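PDB 3VOC: Beta/alpha-amylase from Paenibacillus polymyxa, which hydrolyses alpha-1,4-glucosidic linkages in starch, its family 14 beta-amylase domain, the part crystallised here, removing successive maltose units from non-reducing chain ends. Local coordinates for residues Y46-S49 and Q54-W57; S114-S119 and P171-S176; D200-L205 and A210-K215; M326-T331 and S336-L341. All coordinates share one frame; numbering follows the deposited sequence.

Contact 1: residues Y46-S49 and Q54-W57. With CA (calcium ion), chain B.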
# COMPACT_ATOMS: atom_id res chain seq x y z
N TYR A 46 -1.40 -15.65 8.59
CA TYR A 46 -0.61 -16.33 9.61
C TYR A 46 -1.23 -16.24 11.00
O TYR A 46 -1.00 -17.13 11.83
CB TYR A 46 0.79 -15.71 9.72
CG TYR A 46 1.82 -16.17 8.71
CD1 TYR A 46 1.46 -16.85 7.56
CD2 TYR A 46 3.18 -15.86 8.90
CE1 TYR A 46 2.42 -17.25 6.61
CE2 TYR A 46 4.15 -16.26 7.97
CZ TYR A 46 3.76 -16.95 6.83
OH TYR A 46 4.70 -17.33 5.89
N VAL A 47 -1.93 -15.14 11.28
CA VAL A 47 -2.26 -14.84 12.67
C VAL A 47 -3.73 -15.02 13.05
O VAL A 47 -4.06 -15.02 14.22
CB VAL A 47 -1.79 -13.41 13.10
CG1 VAL A 47 -0.29 -13.23 12.84
CG2 VAL A 47 -2.59 -12.31 12.35
N GLU A 48 -4.61 -15.15 12.06
CA GLU A 48 -6.02 -15.43 12.33
C GLU A 48 -6.52 -16.49 11.34
O GLU A 48 -7.59 -16.35 10.75
CB GLU A 48 -6.85 -14.13 12.26
CG GLU A 48 -8.22 -14.19 12.95
CD GLU A 48 -9.03 -12.90 12.83
OE1 GLU A 48 -8.46 -11.84 12.45
OE2 GLU A 48 -10.25 -12.93 13.11
N SER A 49 -5.74 -17.56 11.17
CA SER A 49 -6.01 -18.55 10.12
C SER A 49 -7.06 -19.58 10.52
O SER A 49 -7.81 -20.07 9.68
CB SER A 49 -4.73 -19.29 9.71
OG SER A 49 -4.24 -20.11 10.77
N GLN A 54 -9.81 -16.36 16.26
CA GLN A 54 -8.93 -17.37 16.80
C GLN A 54 -7.52 -17.02 16.31
O GLN A 54 -7.18 -17.22 15.15
CB GLN A 54 -9.36 -18.77 16.37
CG GLN A 54 -8.54 -19.85 17.01
CD GLN A 54 -8.99 -21.28 16.68
OE1 GLN A 54 -10.12 -21.52 16.23
NE2 GLN A 54 -8.09 -22.22 16.89
N PHE A 55 -6.71 -16.49 17.22
CA PHE A 55 -5.43 -15.90 16.85
C PHE A 55 -4.25 -16.80 17.18
O PHE A 55 -4.31 -17.58 18.13
CB PHE A 55 -5.26 -14.53 17.54
CG PHE A 55 -6.26 -13.52 17.08
CD1 PHE A 55 -6.04 -12.80 15.88
CD2 PHE A 55 -7.41 -13.27 17.82
CE1 PHE A 55 -6.98 -11.87 15.44
CE2 PHE A 55 -8.34 -12.33 17.38
CZ PHE A 55 -8.12 -11.64 16.18
N ASP A 56 -3.19 -16.68 16.39
CA ASP A 56 -1.92 -17.32 16.69
C ASP A 56 -0.83 -16.29 16.42
O ASP A 56 -0.47 -16.04 15.27
CB ASP A 56 -1.72 -18.56 15.81
CG ASP A 56 -0.44 -19.34 16.16
OD1 ASP A 56 0.33 -18.89 17.04
OD2 ASP A 56 -0.23 -20.40 15.57
N TRP A 57 -0.35 -15.66 17.49
CA TRP A 57 0.69 -14.64 17.38
C TRP A 57 2.08 -15.19 17.68
O TRP A 57 3.05 -14.43 17.67
CB TRP A 57 0.39 -13.47 18.33
CG TRP A 57 -0.86 -12.71 17.99
CD1 TRP A 57 -2.06 -12.77 18.64
CD2 TRP A 57 -1.04 -11.77 16.91
NE1 TRP A 57 -2.96 -11.92 18.05
CE2 TRP A 57 -2.36 -11.30 16.99
CE3 TRP A 57 -0.20 -11.27 15.91
CZ2 TRP A 57 -2.88 -10.36 16.09
CZ3 TRP A 57 -0.70 -10.34 15.02
CH2 TRP A 57 -2.03 -9.89 15.11
CA CA B . -11.98 -11.35 13.28
O HOH W 1 -10.14 -9.93 13.00

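Contact 2: residues S114-S119 and P171-S176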
# COMPACT_ATOMS: atom_id res chain seq x y z
N SER A 114 -12.95 -7.03 -17.37
CA SER A 114 -13.23 -8.27 -18.11
C SER A 114 -13.90 -9.37 -17.27
O SER A 114 -14.05 -10.51 -17.74
CB SER A 114 -11.93 -8.81 -18.73
OG SER A 114 -11.26 -7.80 -19.48
N GLY A 115 -14.28 -9.04 -16.04
CA GLY A 115 -14.94 -10.00 -15.17
C GLY A 115 -13.99 -10.82 -14.29
O GLY A 115 -14.45 -11.71 -13.56
N TYR A 116 -12.69 -10.54 -14.32
CA TYR A 116 -11.76 -11.28 -13.47
C TYR A 116 -11.87 -10.88 -12.00
O TYR A 116 -11.76 -9.69 -11.67
CB TYR A 116 -10.31 -11.14 -13.96
CG TYR A 116 -9.35 -12.00 -13.17
CD1 TYR A 116 -9.07 -13.31 -13.55
CD2 TYR A 116 -8.74 -11.51 -12.01
CE1 TYR A 116 -8.19 -14.11 -12.81
CE2 TYR A 116 -7.88 -12.28 -11.26
CZ TYR A 116 -7.60 -13.58 -11.66
OH TYR A 116 -6.75 -14.33 -10.90
N ALA A 117 -12.08 -11.87 -11.13
CA ALA A 117 -12.27 -11.63 -9.69
C ALA A 117 -10.93 -11.70 -8.95
O ALA A 117 -10.16 -12.66 -9.13
CB ALA A 117 -13.26 -12.64 -9.10
N ASN A 118 -10.67 -10.70 -8.13
CA ASN A 118 -9.40 -10.60 -7.39
C ASN A 118 -9.69 -10.58 -5.89
O ASN A 118 -10.62 -9.91 -5.45
CB ASN A 118 -8.60 -9.38 -7.89
CG ASN A 118 -7.31 -9.11 -7.09
OD1 ASN A 118 -7.36 -8.83 -5.90
ND2 ASN A 118 -6.15 -9.15 -7.77
N SER A 119 -8.92 -11.35 -5.11
CA SER A 119 -9.12 -11.43 -3.66
C SER A 119 -7.82 -11.12 -2.90
O SER A 119 -7.56 -11.70 -1.86
CB SER A 119 -9.64 -12.83 -3.28
OG SER A 119 -8.66 -13.79 -3.65
N PRO A 171 -0.82 -10.11 -12.71
CA PRO A 171 -0.38 -11.07 -13.74
C PRO A 171 -1.42 -12.14 -14.02
O PRO A 171 -1.69 -12.45 -15.19
CB PRO A 171 0.90 -11.66 -13.13
CG PRO A 171 1.48 -10.51 -12.33
CD PRO A 171 0.26 -9.76 -11.76
N ALA A 172 -2.06 -12.67 -12.97
CA ALA A 172 -3.03 -13.75 -13.16
C ALA A 172 -4.29 -13.32 -13.89
O ALA A 172 -5.01 -14.17 -14.41
CB ALA A 172 -3.36 -14.45 -11.81
N ALA A 173 -4.54 -12.01 -13.94
CA ALA A 173 -5.64 -11.45 -14.73
C ALA A 173 -5.24 -11.14 -16.17
O ALA A 173 -6.03 -10.59 -16.93
CB ALA A 173 -6.20 -10.19 -14.05
N GLY A 174 -4.01 -11.48 -16.55
CA GLY A 174 -3.51 -11.23 -17.91
C GLY A 174 -2.60 -10.01 -18.05
O GLY A 174 -2.13 -9.68 -19.15
N TRP A 175 -2.33 -9.33 -16.93
CA TRP A 175 -1.52 -8.11 -16.97
C TRP A 175 -0.05 -8.44 -17.18
O TRP A 175 0.45 -9.39 -16.60
CB TRP A 175 -1.69 -7.31 -15.67
CG TRP A 175 -0.79 -6.12 -15.58
CD1 TRP A 175 -1.06 -4.87 -16.07
CD2 TRP A 175 0.52 -6.07 -15.01
NE1 TRP A 175 0.03 -4.04 -15.83
CE2 TRP A 175 1.00 -4.75 -15.18
CE3 TRP A 175 1.35 -7.02 -14.38
CZ2 TRP A 175 2.27 -4.35 -14.72
CZ3 TRP A 175 2.61 -6.61 -13.93
CH2 TRP A 175 3.06 -5.29 -14.11
N SER A 176 0.64 -7.64 -17.99
CA SER A 176 2.10 -7.60 -17.99
C SER A 176 2.57 -6.17 -18.16
O SER A 176 1.90 -5.34 -18.77
CB SER A 176 2.69 -8.51 -19.09
OG SER A 176 2.24 -8.08 -20.36

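Contact 3: residues D200-L205 and A210-K215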
# COMPACT_ATOMS: atom_id res chain seq x y z
N ASP A 200 -27.50 9.67 -4.56
CA ASP A 200 -27.30 10.53 -3.39
C ASP A 200 -26.75 11.90 -3.74
O ASP A 200 -27.16 12.90 -3.16
CB ASP A 200 -26.37 9.85 -2.36
CG ASP A 200 -27.03 8.68 -1.68
OD1 ASP A 200 -28.26 8.52 -1.84
OD2 ASP A 200 -26.32 7.92 -0.99
N LYS A 201 -25.81 11.95 -4.69
CA LYS A 201 -25.22 13.23 -5.05
C LYS A 201 -26.23 14.13 -5.80
O LYS A 201 -26.44 15.28 -5.42
CB LYS A 201 -23.95 13.04 -5.88
CG LYS A 201 -23.31 14.35 -6.33
CD LYS A 201 -21.97 14.16 -7.04
CE LYS A 201 -21.34 15.50 -7.40
NZ LYS A 201 -19.98 15.32 -7.98
N TYR A 202 -26.84 13.59 -6.86
CA TYR A 202 -27.68 14.43 -7.72
C TYR A 202 -29.16 14.39 -7.36
O TYR A 202 -29.87 15.36 -7.63
CB TYR A 202 -27.46 14.09 -9.18
CG TYR A 202 -26.06 14.42 -9.60
CD1 TYR A 202 -25.63 15.75 -9.66
CD2 TYR A 202 -25.14 13.41 -9.90
CE1 TYR A 202 -24.34 16.07 -10.02
CE2 TYR A 202 -23.83 13.72 -10.27
CZ TYR A 202 -23.45 15.05 -10.33
OH TYR A 202 -22.18 15.38 -10.71
N GLY A 203 -29.60 13.29 -6.75
CA GLY A 203 -30.94 13.18 -6.18
C GLY A 203 -31.92 12.30 -6.92
O GLY A 203 -32.89 11.85 -6.33
N SER A 204 -31.69 12.04 -8.20
CA SER A 204 -32.60 11.20 -8.98
C SER A 204 -31.93 10.85 -10.29
O SER A 204 -30.94 11.46 -10.65
CB SER A 204 -33.91 11.93 -9.27
OG SER A 204 -33.67 13.05 -10.11
N LEU A 205 -32.46 9.86 -10.99
CA LEU A 205 -31.92 9.50 -12.28
C LEU A 205 -31.92 10.69 -13.24
O LEU A 205 -30.98 10.92 -13.99
CB LEU A 205 -32.74 8.35 -12.87
CG LEU A 205 -32.34 7.90 -14.28
CD1 LEU A 205 -30.95 7.27 -14.29
CD2 LEU A 205 -33.40 6.95 -14.73
N ALA A 210 -29.10 15.08 -16.12
CA ALA A 210 -28.89 16.54 -16.23
C ALA A 210 -27.41 16.90 -16.07
O ALA A 210 -26.88 17.75 -16.78
CB ALA A 210 -29.74 17.30 -15.20
N ALA A 211 -26.74 16.23 -15.13
CA ALA A 211 -25.33 16.51 -14.85
C ALA A 211 -24.40 15.91 -15.89
O ALA A 211 -23.32 16.48 -16.16
CB ALA A 211 -24.95 15.98 -13.47
N TRP A 212 -24.77 14.76 -16.44
CA TRP A 212 -23.86 14.04 -17.32
C TRP A 212 -24.14 14.20 -18.82
O TRP A 212 -23.29 13.86 -19.62
CB TRP A 212 -23.88 12.55 -17.02
CG TRP A 212 -23.27 12.14 -15.73
CD1 TRP A 212 -22.54 12.92 -14.86
CD2 TRP A 212 -23.30 10.83 -15.18
NE1 TRP A 212 -22.13 12.15 -13.79
CE2 TRP A 212 -22.58 10.87 -13.96
CE3 TRP A 212 -23.86 9.62 -15.60
CZ2 TRP A 212 -22.42 9.74 -13.15
CZ3 TRP A 212 -23.72 8.50 -14.78
CH2 TRP A 212 -23.00 8.57 -13.57
N GLY A 213 -25.33 14.68 -19.17
CA GLY A 213 -25.72 14.81 -20.59
C GLY A 213 -26.20 13.49 -21.16
O GLY A 213 -26.29 13.31 -22.38
N THR A 214 -26.53 12.56 -20.27
CA THR A 214 -26.91 11.22 -20.67
C THR A 214 -28.43 11.12 -20.81
O THR A 214 -29.14 12.07 -20.46
CB THR A 214 -26.39 10.21 -19.63
OG1 THR A 214 -26.74 10.68 -18.33
CG2 THR A 214 -24.85 10.10 -19.72
N LYS A 215 -28.91 9.99 -21.33
CA LYS A 215 -30.35 9.78 -21.55
C LYS A 215 -30.82 8.48 -20.92
O LYS A 215 -31.70 7.81 -21.47
CB LYS A 215 -30.70 9.73 -23.06
CG LYS A 215 -29.96 10.69 -23.97
CD LYS A 215 -30.48 12.10 -23.85
CE LYS A 215 -29.97 12.94 -25.02
NZ LYS A 215 -30.15 14.38 -24.75

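Contact 4: residues M326-T331 and S336-L341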
# COMPACT_ATOMS: atom_id res chain seq x y z
N MET A 326 14.42 4.97 -8.35
CA MET A 326 14.28 4.95 -9.82
C MET A 326 14.46 6.31 -10.48
O MET A 326 14.17 7.34 -9.88
CB MET A 326 12.91 4.42 -10.21
CG MET A 326 12.74 2.95 -10.05
SD MET A 326 11.13 2.46 -10.68
CE MET A 326 11.16 0.76 -10.09
N SER A 327 14.92 6.29 -11.73
CA SER A 327 15.09 7.52 -12.51
C SER A 327 13.98 7.68 -13.53
O SER A 327 13.32 6.70 -13.90
CB SER A 327 16.44 7.50 -13.24
OG SER A 327 17.52 7.43 -12.33
N ASP A 328 13.75 8.92 -13.96
CA ASP A 328 12.80 9.21 -15.03
C ASP A 328 13.28 8.67 -16.36
O ASP A 328 14.46 8.73 -16.69
CB ASP A 328 12.60 10.72 -15.16
CG ASP A 328 11.58 11.25 -14.17
OD1 ASP A 328 10.86 10.44 -13.56
OD2 ASP A 328 11.50 12.48 -14.02
N SER A 329 12.34 8.13 -17.13
CA SER A 329 12.63 7.75 -18.50
C SER A 329 11.67 8.46 -19.42
O SER A 329 12.07 9.35 -20.19
CB SER A 329 12.56 6.23 -18.69
OG SER A 329 12.55 5.93 -20.08
N GLY A 330 10.38 8.12 -19.32
CA GLY A 330 9.36 8.82 -20.11
C GLY A 330 9.26 8.36 -21.57
O GLY A 330 8.37 8.79 -22.28
N THR A 331 10.15 7.47 -21.98
CA THR A 331 10.16 6.94 -23.34
C THR A 331 9.05 5.90 -23.54
O THR A 331 8.70 5.15 -22.60
CB THR A 331 11.51 6.25 -23.65
OG1 THR A 331 11.70 5.17 -22.72
CG2 THR A 331 12.68 7.24 -23.52
N SER A 336 7.39 5.91 -18.35
CA SER A 336 7.64 5.75 -16.92
C SER A 336 8.44 6.94 -16.37
O SER A 336 9.56 7.18 -16.80
CB SER A 336 8.40 4.44 -16.67
OG SER A 336 8.79 4.34 -15.31
N LEU A 337 7.86 7.64 -15.40
CA LEU A 337 8.51 8.81 -14.81
C LEU A 337 8.48 8.75 -13.28
O LEU A 337 7.93 9.63 -12.63
CB LEU A 337 7.84 10.10 -15.32
CG LEU A 337 7.99 10.40 -16.82
CD1 LEU A 337 6.98 11.47 -17.26
CD2 LEU A 337 9.44 10.81 -17.16
N PRO A 338 9.09 7.69 -12.69
CA PRO A 338 9.00 7.49 -11.24
C PRO A 338 9.66 8.58 -10.43
O PRO A 338 9.20 8.86 -9.33
CB PRO A 338 9.73 6.15 -11.01
CG PRO A 338 10.61 5.98 -12.22
CD PRO A 338 9.85 6.61 -13.36
N SER A 339 10.72 9.20 -10.95
CA SER A 339 11.41 10.23 -10.18
C SER A 339 10.54 11.50 -10.07
O SER A 339 10.44 12.10 -9.00
CB SER A 339 12.78 10.54 -10.80
OG SER A 339 13.45 11.51 -10.04
N THR A 340 9.92 11.89 -11.18
CA THR A 340 8.90 12.95 -11.19
C THR A 340 7.72 12.61 -10.27
O THR A 340 7.20 13.47 -9.58
CB THR A 340 8.41 13.20 -12.64
OG1 THR A 340 9.45 13.85 -13.39
CG2 THR A 340 7.12 14.06 -12.68
N LEU A 341 7.28 11.36 -10.29
CA LEU A 341 6.16 10.92 -9.43
C LEU A 341 6.51 11.09 -7.95
O LEU A 341 5.72 11.66 -7.17
CB LEU A 341 5.77 9.47 -9.74
CG LEU A 341 4.66 8.81 -8.92
CD1 LEU A 341 3.35 9.59 -9.04
CD2 LEU A 341 4.50 7.36 -9.38
O HOH W 2 15.43 11.18 -12.77
O HOH W 3 9.55 4.99 -19.99

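Contact 1: residues Y46-S49 and Q54-W57
V47 sits over one face of the W57 six-membered ring, its CB 3.9 Å from the centroid and 16° off the normal, a CH-pi contact in the calcium-binding loop between helix 44-47 and helix 58-69 of the TIM barrel. CG1 and CG2 of V47 spread over the rim at CE3, CZ3 and CH2, with V47 CG1 3.6 Å from W57 CZ3. The indole NE1 is hydrogen-bonded to S139 of helix 127-144. The second flat group, the F55 ring, runs alongside E48 and points the same way; carboxylate and ring planes differ by 42°, and E48 OE1 comes within 3.3 Å of F55 CE1.

Between the two aromatic residues the backbones pin each other. D56 N donates to V47 O over 2.9 Å, arriving from above the carbonyl plane, while F55 CA makes a CA-H...O contact with the same oxygen.

E48 swings CG anti to its backbone N (chi1 -161°) and stays extended, which carries the carboxylate out to the metal. D52, N53, Q132 and E135 supply the other protein ligands, so the ion ties this loop to helix 127-144. OE1 is held by W44 and by a metal-bound water that donates to it over 2.6 Å, leaving E48 OE2 to bind the calcium ion at 2.4 Å.

Contact 2: residues S114-S119 and P171-S176
Y116 and A173 make a CH-pi contact that joins two peripheral excursions of the TIM barrel: the small antiparallel hairpin of strands 110-111 and 117-118, and the long connection that follows barrel strand 153-156. A173 CB lies over one face of the tyrosine ring, 3.8 Å from its centroid and 24° off the normal. The methyl is displaced toward the rim, on the CG-CD2 side, and its shortest approach is 3.5 Å, from A173 CB to Y116 CD2. With CG anti to the backbone N (chi1 -175°), the ring of Y116 is carried out from the hairpin toward the 3-10 turn at 171-173.

A looser apolar contact adds to this, A172 CB lying 4.3 Å from Y116 CZ. The two successive alanines of the turn thus follow the length of the tyrosine, A173 over the face near CG and CD2, A172 near the hydroxyl end. Y170, just ahead of the turn, also touches the Y116 side chain.

The contact between Y116 and the alanines is apolar, and the polar bonds here brace each side separately. The turn is closed by G174 N donating to P171 O over 2.9 Å, and G174 takes a positive phi (101°) directly after it. On the hairpin, D112 accepts from the backbone N of both S114 and Y116, fixing the bend from which the ring projects. A172 lies about 6 Å, side chain to side chain, from D89, a probable substrate-binding residue by similarity. At the phenol end, Y116 OH comes to 3.5 Å from A172 CB.

Contact 3: residues D200-L205 and A210-K215
The methyl of A211 set on the ring of Y202 is the tight part of this contact between two consecutive helices, 188-202 and 205-212, joined by a short turn on the periphery of the TIM barrel domain. A211 CB rides 3.7 Å from the ring centroid, 21° off the normal, a CH-pi contact shifted toward the rim so that CE1 and CZ take the touch. The opposite face is covered from within the first helix by K201, whose CG stands over the ring centre. The tyrosine is therefore sandwiched between two aliphatic groups. With CG anti to its carbonyl carbon (chi1 -65°), Y202 directs that ring at the second helix.

W212 makes the looser side. Its five-membered ring is 5.9 Å from the Y202 ring, centroid to centroid, with the planes 77° apart, and the pair meets obliquely. What gathers these groups is D244 of helix 240-268: its carboxylate accepts from Y202 OH and W212 NE1 and forms a salt bridge with K201 NZ, so both helices are tied to a third.

Toward solvent, the chain turns through the exposed G203, with positive phi, and S204, the N-cap of the next helix, whose OG takes the backbone N of K207. On the packed side, the closest approach is 3.5 Å, between Y202 CE1 and A211 CB.

Contact 4: residues M326-T331 and S336-L341
The D328 carboxylate accepts hydrogen bonds from S339 and T340 and secures the start of helix 338-352, in the loop region that follows barrel strand 318-321 of the TIM barrel. T340 N donates to D328 OD1 over 2.9 Å, nearly straight at 170° and on the syn side; the bond from S339 N to the same oxygen is weak. The hydroxyl T340 OG1 donates to D328 OD2, also syn; at 2.5 Å this bond is very short as modelled, and its exact length is doubtful. A hydroxyl of a bound Tris molecule is a further partner of OD2. L337 holds the N-cap position itself, and D328 reaches in from the preceding loop to serve the first turn.

Backbone bonds converge on S336 O. S329 N arrives over 3.0 Å, while G330 N comes from above the carbonyl plane. A water joins S329 OG, T331 O and S336 N, and S336 OG is bonded to H284, a probable substrate-binding residue by similarity.

Apolar contacts add to these bonds. M326, in one of its two modelled conformers, lies against P338. The side chain of L337 lies against G330, its CD2 3.6 Å from G330 CA.

In the fold
The four contacts follow one another along the chain in numerical order, all within the glycosyl hydrolase family 14 domain, and none touches another. All lie in connections around the eight-stranded parallel barrel. Contact 1 follows strand 37-43; contact 2 joins the excursion after strand 73-79 to that after 153-156; contact 3 belongs to the same long connection before strand 275-279; contact 4 follows strand 318-321. Centres of contacts 2 and 4 are about 26 Å apart, those of 1 and 3 about 47 Å. Contacts 1 and 4 sit on opposite sides of the chain's centre, their own centres about 40 Å apart, which places the calcium site far from contact 4 and the probable substrate-binding residues it adjoins.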